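Local coordinates for Thiol:disulfide interchange protein DsbA (Pseudomonas aeruginosa, PDB 4ZL8) that probably helps form disulfide bonds in other periplasmic proteins by passing its own redox-active disulfide on to them, at residues A[20-23]-A[27-30]; A[49-54]-A[58-63]. The protein carries 1 engineered substitution. All coordinates share one frame; numbering follows the deposited sequence.

Overall arrangement
Both contacts belong to the thioredoxin fold and share its sheet. Contact 1 uses strand 27-33 and contact 2 its parallel neighbour, strand 58-64. Their centres are 11 Å apart. The strands are probably joined by hydrogen bonds from V61 N to V29 O (2.8 Å) and from V29 N to H59 O (2.9 Å). Segment 20-23 lies on one face of the sheet and segment 49-54 on the other. S22 also touches H59, at 3.1 Å from OG to CD2. The redox-active disulfide C37-C40 sits at the start of helix 38-52, while contact 2 uses the far end of that helix. Contact 1 precedes this helix in the chain.

Contact 1 (A[20-23]-A[27-30]); sequences PVSQ and IEVV
V21 lays its CG1 methyl against the side chain of E28, 3.8 Å from E28 CB and 3.7 Å from E28 OE1. The contact closes the loop that leads into strand 27-33 of the thioredoxin fold. The two side chains run past each other in opposite directions. E28 has CG anti to its backbone N (chi1 -159°) and an extended chain beyond it, which carries the carboxylate from the strand to the loop backbone.

S22 grips one carboxylate oxygen twice. Its backbone N donates to E28 OE2 at 2.9 Å and meets that oxygen from above the carboxylate plane, about 60° out of it. Its hydroxyl OG donates to the same OE2 at 2.7 Å. This second bond comes in on the anti side and lies close to the plane. S22 OG sits between the backbone N and the carbonyl carbon (chi1 57°), which lets both donors of one residue close on a single acceptor. The two bonds tie the carboxylate to the loop and should limit its rotation. Several donors round a carboxylate would be expected to help keep it ionised.

Y148 of helix 132-148 packs on E28, and N159 touches V21 and bonds to the E28 backbone. The other carboxylate oxygen reaches the loop through a water. That water donates to E28 OE1 at 2.7 Å and to P20 O at 2.8 Å.

Contact 2 (A[49-54]-A[58-63]); sequences PWSEKL and VHFVRL
W50 meets F60 through the outer part of its indole, with W50 CZ3 4.2 Å from F60 CD1. The contact packs the last turn of helix 38-52 against strand 58-64. Helix and strand are parts of one beta-alpha-beta unit of the thioredoxin fold. The planes of the two rings are nearly perpendicular. The indole is held by its other partners as well: W50 NE1 bonds to D180 of helix 172-188, and its side chain touches L176 and A179 of the same helix.

S51 supplies a CH-pi contact. Its CB stands over the centre of one face of the F60 ring, 3.7 Å from the centroid and 14° off the ring normal. F60 has CG anti to its backbone N (chi1 174°), which places the ring under S51 CB. The hydroxyl has other work. S51 OG bonds back to V48 O, and it accepts a hydrogen bond from a water at 3.0 Å. The same water accepts from R62 NH2 at 3.0 Å, which bridges helix end and strand. R62 is steadied by salt bridges to E31 and E44. Its guanidinium is turned so that one face meets F60 CE2, while R62 NH1 lies at the edge of the phenyl ring and in its plane.

L54 follows the helix and closes the apolar patch. It crosses V58 at about a right angle. One branch faces the strand: L54 CD1 lies 3.8 Å from F60 CB and 3.9 Å from V58 CG1. The other branch turns back on its own segment, where L54 CD2 rests 3.7 Å above the plane of the W50 ring, offset toward the rim.

Contact 1 (A[20-23]-A[27-30])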
ATOM      1  N   PRO A  20      -8.984  10.193  -8.448  1.00 13.21           N
ATOM      2  CA  PRO A  20     -10.043   9.176  -8.431  1.00 12.73           C
ATOM      3  C   PRO A  20      -9.657   7.999  -7.556  1.00 12.15           C
ATOM      4  O   PRO A  20      -8.491   7.658  -7.412  1.00 12.47           O
ATOM      5  CB  PRO A  20     -10.148   8.750  -9.905  1.00 17.24           C
ATOM      6  CG  PRO A  20      -9.590   9.931 -10.682  1.00 19.33           C
ATOM      7  CD  PRO A  20      -8.516  10.502  -9.808  1.00 15.83           C
ATOM      8  N   VAL A  21     -10.671   7.352  -6.990  1.00 13.44           N
ATOM      9  CA  VAL A  21     -10.448   6.215  -6.096  1.00 11.28           C
ATOM     10  C   VAL A  21     -10.575   4.886  -6.851  1.00 12.19           C
ATOM     11  O   VAL A  21     -11.211   4.808  -7.888  1.00 13.94           O
ATOM     12  CB  VAL A  21     -11.389   6.231  -4.882  1.00 11.85           C
ATOM     13  CG1 VAL A  21     -11.177   7.503  -4.061  1.00 12.81           C
ATOM     14  CG2 VAL A  21     -12.858   6.086  -5.301  1.00 12.55           C
ATOM     15  N   SER A  22      -9.971   3.845  -6.304  1.00 11.53           N
ATOM     16  CA  SER A  22      -9.887   2.564  -6.989  1.00 10.95           C
ATOM     17  C   SER A  22     -11.220   1.826  -7.034  1.00 12.92           C
ATOM     18  O   SER A  22     -11.469   1.056  -7.963  1.00 16.45           O
ATOM     19  CB  SER A  22      -8.818   1.680  -6.336  1.00 12.89           C
ATOM     20  OG  SER A  22      -9.048   1.467  -4.965  1.00 15.21           O
ATOM     21  N   GLN A  23     -12.060   2.057  -6.031  1.00 12.20           N
ATOM     22  CA  GLN A  23     -13.385   1.459  -5.993  1.00 11.89           C
ATOM     23  C   GLN A  23     -14.426   2.531  -5.731  1.00 11.91           C
ATOM     24  O   GLN A  23     -14.783   2.801  -4.583  1.00 11.65           O
ATOM     25  CB  GLN A  23     -13.439   0.379  -4.928  1.00 11.72           C
ATOM     26  CG  GLN A  23     -12.673  -0.874  -5.294  1.00 23.28           C
ATOM     27  CD  GLN A  23     -12.811  -2.022  -4.299  1.00 27.15           C
ATOM     28  OE1 GLN A  23     -12.137  -3.045  -4.442  1.00 33.86           O
ATOM     29  NE2 GLN A  23     -13.675  -1.865  -3.292  1.00 23.28           N
ATOM     30  N   ILE A  27     -15.203   4.619   0.503  1.00  9.67           N
ATOM     31  CA  ILE A  27     -14.222   5.555   0.994  1.00  9.72           C
ATOM     32  C   ILE A  27     -12.870   4.866   0.981  1.00 10.08           C
ATOM     33  O   ILE A  27     -12.660   3.875   1.681  1.00 10.85           O
ATOM     34  CB  ILE A  27     -14.566   6.036   2.401  1.00  9.68           C
ATOM     35  CG1 ILE A  27     -15.950   6.691   2.410  1.00 11.96           C
ATOM     36  CG2 ILE A  27     -13.484   6.974   2.915  1.00 10.16           C
ATOM     37  CD1 ILE A  27     -16.533   6.848   3.794  1.00 12.47           C
ATOM     38  N   GLU A  28     -11.976   5.351   0.133  1.00  9.29           N
ATOM     39  CA  GLU A  28     -10.684   4.700  -0.028  1.00  8.95           C
ATOM     40  C   GLU A  28      -9.696   5.051   1.091  1.00  8.17           C
ATOM     41  O   GLU A  28      -9.638   6.187   1.539  1.00  8.95           O
ATOM     42  CB  GLU A  28     -10.089   5.107  -1.374  1.00  9.53           C
ATOM     43  CG  GLU A  28      -9.020   4.145  -1.876  1.00  9.47           C
ATOM     44  CD  GLU A  28      -8.318   4.638  -3.133  1.00 10.12           C
ATOM     45  OE1 GLU A  28      -8.008   5.844  -3.206  1.00 10.17           O
ATOM     46  OE2 GLU A  28      -8.119   3.809  -4.046  1.00 11.60           O
ATOM     47  N   VAL A  29      -8.915   4.053   1.495  1.00  8.64           N
ATOM     48  CA  VAL A  29      -7.756   4.296   2.349  1.00  9.21           C
ATOM     49  C   VAL A  29      -6.569   3.610   1.703  1.00  8.69           C
ATOM     50  O   VAL A  29      -6.578   2.392   1.546  1.00 10.03           O
ATOM     51  CB  VAL A  29      -7.945   3.727   3.755  1.00  9.41           C
ATOM     52  CG1 VAL A  29      -6.702   3.980   4.597  1.00 10.88           C
ATOM     53  CG2 VAL A  29      -9.184   4.332   4.421  1.00 11.98           C
ATOM     54  N   VAL A  30      -5.577   4.391   1.286  1.00  7.80           N
ATOM     55  CA  VAL A  30      -4.369   3.856   0.659  1.00  8.81           C
ATOM     56  C   VAL A  30      -3.178   4.000   1.592  1.00  8.14           C
ATOM     57  O   VAL A  30      -2.942   5.082   2.127  1.00  9.08           O
ATOM     58  CB  VAL A  30      -4.057   4.640  -0.627  1.00  9.72           C
ATOM     59  CG1 VAL A  30      -2.751   4.137  -1.247  1.00 11.73           C
ATOM     60  CG2 VAL A  30      -5.190   4.530  -1.633  1.00 10.43           C
TER
HETATM   61  O   HOH W   1      -7.119   7.719  -4.917  1.00 11.62           O

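Contact 2 (A[49-54]-A[58-63])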
ATOM      1  N   PRO A  49      -4.135  -4.919  12.027  1.00 13.82           N
ATOM      2  CA  PRO A  49      -5.413  -5.254  12.663  1.00 16.27           C
ATOM      3  C   PRO A  49      -6.474  -4.180  12.429  1.00 18.12           C
ATOM      4  O   PRO A  49      -7.666  -4.483  12.290  1.00 17.24           O
ATOM      5  CB  PRO A  49      -5.066  -5.371  14.153  1.00 17.03           C
ATOM      6  CG  PRO A  49      -3.759  -4.647  14.320  1.00 20.66           C
ATOM      7  CD  PRO A  49      -3.044  -4.714  12.998  1.00 17.64           C
ATOM      8  N   TRP A  50      -6.066  -2.924  12.381  1.00 15.56           N
ATOM      9  CA  TRP A  50      -7.009  -1.836  12.110  1.00 14.54           C
ATOM     10  C   TRP A  50      -7.653  -2.004  10.742  1.00 13.95           C
ATOM     11  O   TRP A  50      -8.875  -1.840  10.575  1.00 15.29           O
ATOM     12  CB  TRP A  50      -6.251  -0.501  12.198  1.00 13.59           C
ATOM     13  CG  TRP A  50      -7.030   0.737  11.785  1.00 13.26           C
ATOM     14  CD1 TRP A  50      -7.831   1.484  12.581  1.00 15.50           C
ATOM     15  CD2 TRP A  50      -7.036   1.370  10.504  1.00 12.54           C
ATOM     16  NE1 TRP A  50      -8.358   2.549  11.876  1.00 13.42           N
ATOM     17  CE2 TRP A  50      -7.888   2.495  10.593  1.00 13.66           C
ATOM     18  CE3 TRP A  50      -6.404   1.094   9.286  1.00 14.76           C
ATOM     19  CZ2 TRP A  50      -8.122   3.350   9.506  1.00 15.65           C
ATOM     20  CZ3 TRP A  50      -6.633   1.949   8.205  1.00 14.96           C
ATOM     21  CH2 TRP A  50      -7.484   3.064   8.328  1.00 15.49           C
ATOM     22  N   SER A  51      -6.852  -2.367   9.753  1.00 14.47           N
ATOM     23  CA  SER A  51      -7.343  -2.488   8.383  1.00 15.14           C
ATOM     24  C   SER A  51      -8.354  -3.628   8.262  1.00 18.25           C
ATOM     25  O   SER A  51      -9.263  -3.567   7.423  1.00 23.44           O
ATOM     26  CB  SER A  51      -6.190  -2.686   7.402  1.00 17.51           C
ATOM     27  OG  SER A  51      -5.617  -3.973   7.505  1.00 18.03           O
ATOM     28  N   GLU A  52      -8.245  -4.635   9.119  1.00 16.35           N
ATOM     29  CA  GLU A  52      -9.115  -5.799   9.036  1.00 18.57           C
ATOM     30  C   GLU A  52     -10.475  -5.543   9.686  1.00 21.23           C
ATOM     31  O   GLU A  52     -11.421  -6.321   9.492  1.00 24.24           O
ATOM     32  CB  GLU A  52      -8.418  -7.018   9.647  1.00 19.26           C
ATOM     33  CG  GLU A  52      -7.224  -7.477   8.830  1.00 21.99           C
ATOM     34  CD  GLU A  52      -6.426  -8.577   9.486  1.00 35.62           C
ATOM     35  OE1 GLU A  52      -6.721  -8.933  10.648  1.00 41.55           O
ATOM     36  OE2 GLU A  52      -5.488  -9.078   8.828  1.00 42.03           O
ATOM     37  N   LYS A  53     -10.592  -4.446  10.433  1.00 16.23           N
ATOM     38  CA  LYS A  53     -11.828  -4.137  11.143  1.00 19.26           C
ATOM     39  C   LYS A  53     -12.607  -2.962  10.573  1.00 18.01           C
ATOM     40  O   LYS A  53     -13.543  -2.481  11.212  1.00 19.13           O
ATOM     41  CB  LYS A  53     -11.515  -3.844  12.607  1.00 21.83           C
ATOM     42  CG  LYS A  53     -10.936  -5.039  13.337  1.00 27.80           C
ATOM     43  CD  LYS A  53     -10.392  -4.639  14.692  1.00 39.14           C
ATOM     44  CE  LYS A  53      -9.433  -5.690  15.236  1.00 48.57           C
ATOM     45  NZ  LYS A  53      -8.595  -5.150  16.345  1.00 55.39           N
ATOM     46  N   LEU A  54     -12.254  -2.514   9.377  1.00 16.20           N
ATOM     47  CA  LEU A  54     -12.927  -1.362   8.777  1.00 15.86           C
ATOM     48  C   LEU A  54     -14.331  -1.747   8.328  1.00 15.33           C
ATOM     49  O   LEU A  54     -14.600  -2.909   8.072  1.00 18.29           O
ATOM     50  CB  LEU A  54     -12.128  -0.810   7.607  1.00 15.31           C
ATOM     51  CG  LEU A  54     -10.769  -0.210   8.009  1.00 15.19           C
ATOM     52  CD1 LEU A  54      -9.843  -0.067   6.799  1.00 18.46           C
ATOM     53  CD2 LEU A  54     -10.999   1.125   8.654  1.00 17.07           C
ATOM     54  N   VAL A  58     -15.750   1.168   3.436  1.00  9.53           N
ATOM     55  CA  VAL A  58     -14.361   1.589   3.318  1.00  9.10           C
ATOM     56  C   VAL A  58     -13.602   0.527   2.518  1.00 11.22           C
ATOM     57  O   VAL A  58     -13.804  -0.659   2.701  1.00 12.57           O
ATOM     58  CB  VAL A  58     -13.741   1.754   4.706  1.00  9.94           C
ATOM     59  CG1 VAL A  58     -12.257   2.056   4.605  1.00 11.61           C
ATOM     60  CG2 VAL A  58     -14.471   2.851   5.472  1.00 11.55           C
ATOM     61  N   HIS A  59     -12.727   0.984   1.630  1.00 10.01           N
ATOM     62  CA  HIS A  59     -11.856   0.096   0.854  1.00 10.98           C
ATOM     63  C   HIS A  59     -10.394   0.424   1.142  1.00  9.70           C
ATOM     64  O   HIS A  59      -9.885   1.459   0.718  1.00  9.86           O
ATOM     65  CB  HIS A  59     -12.157   0.284  -0.630  1.00 12.04           C
ATOM     66  CG  HIS A  59     -11.240  -0.443  -1.556  1.00 12.84           C
ATOM     67  ND1 HIS A  59     -10.984  -1.794  -1.461  1.00 22.26           N
ATOM     68  CD2 HIS A  59     -10.564  -0.005  -2.639  1.00 14.45           C
ATOM     69  CE1 HIS A  59     -10.152  -2.149  -2.427  1.00 22.86           C
ATOM     70  NE2 HIS A  59      -9.896  -1.084  -3.163  1.00 19.55           N
ATOM     71  N   PHE A  60      -9.748  -0.453   1.898  1.00 11.46           N
ATOM     72  CA  PHE A  60      -8.344  -0.308   2.234  1.00 10.72           C
ATOM     73  C   PHE A  60      -7.508  -1.011   1.186  1.00 12.69           C
ATOM     74  O   PHE A  60      -7.765  -2.165   0.832  1.00 13.58           O
ATOM     75  CB  PHE A  60      -8.051  -0.919   3.603  1.00 12.80           C
ATOM     76  CG  PHE A  60      -6.594  -0.923   3.948  1.00 12.00           C
ATOM     77  CD1 PHE A  60      -5.974   0.219   4.387  1.00 15.04           C
ATOM     78  CD2 PHE A  60      -5.853  -2.072   3.798  1.00 14.38           C
ATOM     79  CE1 PHE A  60      -4.615   0.209   4.681  1.00 14.86           C
ATOM     80  CE2 PHE A  60      -4.510  -2.087   4.081  1.00 17.32           C
ATOM     81  CZ  PHE A  60      -3.900  -0.958   4.510  1.00 13.78           C
ATOM     82  N   VAL A  61      -6.472  -0.324   0.723  1.00 11.10           N
ATOM     83  CA  VAL A  61      -5.541  -0.947  -0.192  1.00 13.37           C
ATOM     84  C   VAL A  61      -4.141  -0.451   0.058  1.00 10.67           C
ATOM     85  O   VAL A  61      -3.914   0.663   0.497  1.00 10.87           O
ATOM     86  CB  VAL A  61      -5.918  -0.700  -1.630  1.00 18.36           C
ATOM     87  CG1 VAL A  61      -5.856   0.765  -1.925  1.00 15.50           C
ATOM     88  CG2 VAL A  61      -5.035  -1.510  -2.575  1.00 34.42           C
ATOM     89  N   ARG A  62      -3.201  -1.344  -0.208  1.00 11.38           N
ATOM     90  CA  ARG A  62      -1.825  -0.963  -0.238  1.00 10.63           C
ATOM     91  C   ARG A  62      -1.440  -0.673  -1.662  1.00 10.58           C
ATOM     92  O   ARG A  62      -1.906  -1.322  -2.594  1.00 11.10           O
ATOM     93  CB  ARG A  62      -0.915  -2.050   0.308  1.00 15.21           C
ATOM     94  CG  ARG A  62      -0.900  -2.107   1.818  1.00 17.69           C
ATOM     95  CD  ARG A  62       0.232  -2.978   2.320  1.00 18.35           C
ATOM     96  NE  ARG A  62       0.158  -3.065   3.770  1.00 17.32           N
ATOM     97  CZ  ARG A  62      -0.694  -3.837   4.423  1.00 17.25           C
ATOM     98  NH1 ARG A  62      -1.521  -4.633   3.766  1.00 16.40           N
ATOM     99  NH2 ARG A  62      -0.689  -3.820   5.750  1.00 20.44           N
ATOM    100  N   LEU A  63      -0.577   0.314  -1.821  1.00  9.56           N
ATOM    101  CA  LEU A  63      -0.062   0.683  -3.128  1.00 10.07           C
ATOM    102  C   LEU A  63       1.456   0.767  -3.019  1.00  9.30           C
ATOM    103  O   LEU A  63       1.968   1.513  -2.190  1.00  9.25           O
ATOM    104  CB  LEU A  63      -0.598   2.052  -3.532  1.00 10.99           C
ATOM    105  CG  LEU A  63      -0.331   2.456  -4.984  1.00 17.67           C
ATOM    106  CD1 LEU A  63      -1.120   1.601  -5.971  1.00 23.70           C
ATOM    107  CD2 LEU A  63      -0.675   3.941  -5.115  1.00 23.28           C
TER
HETATM  108  O   HOH W   2      -3.231  -5.381   6.237  1.00 31.39           O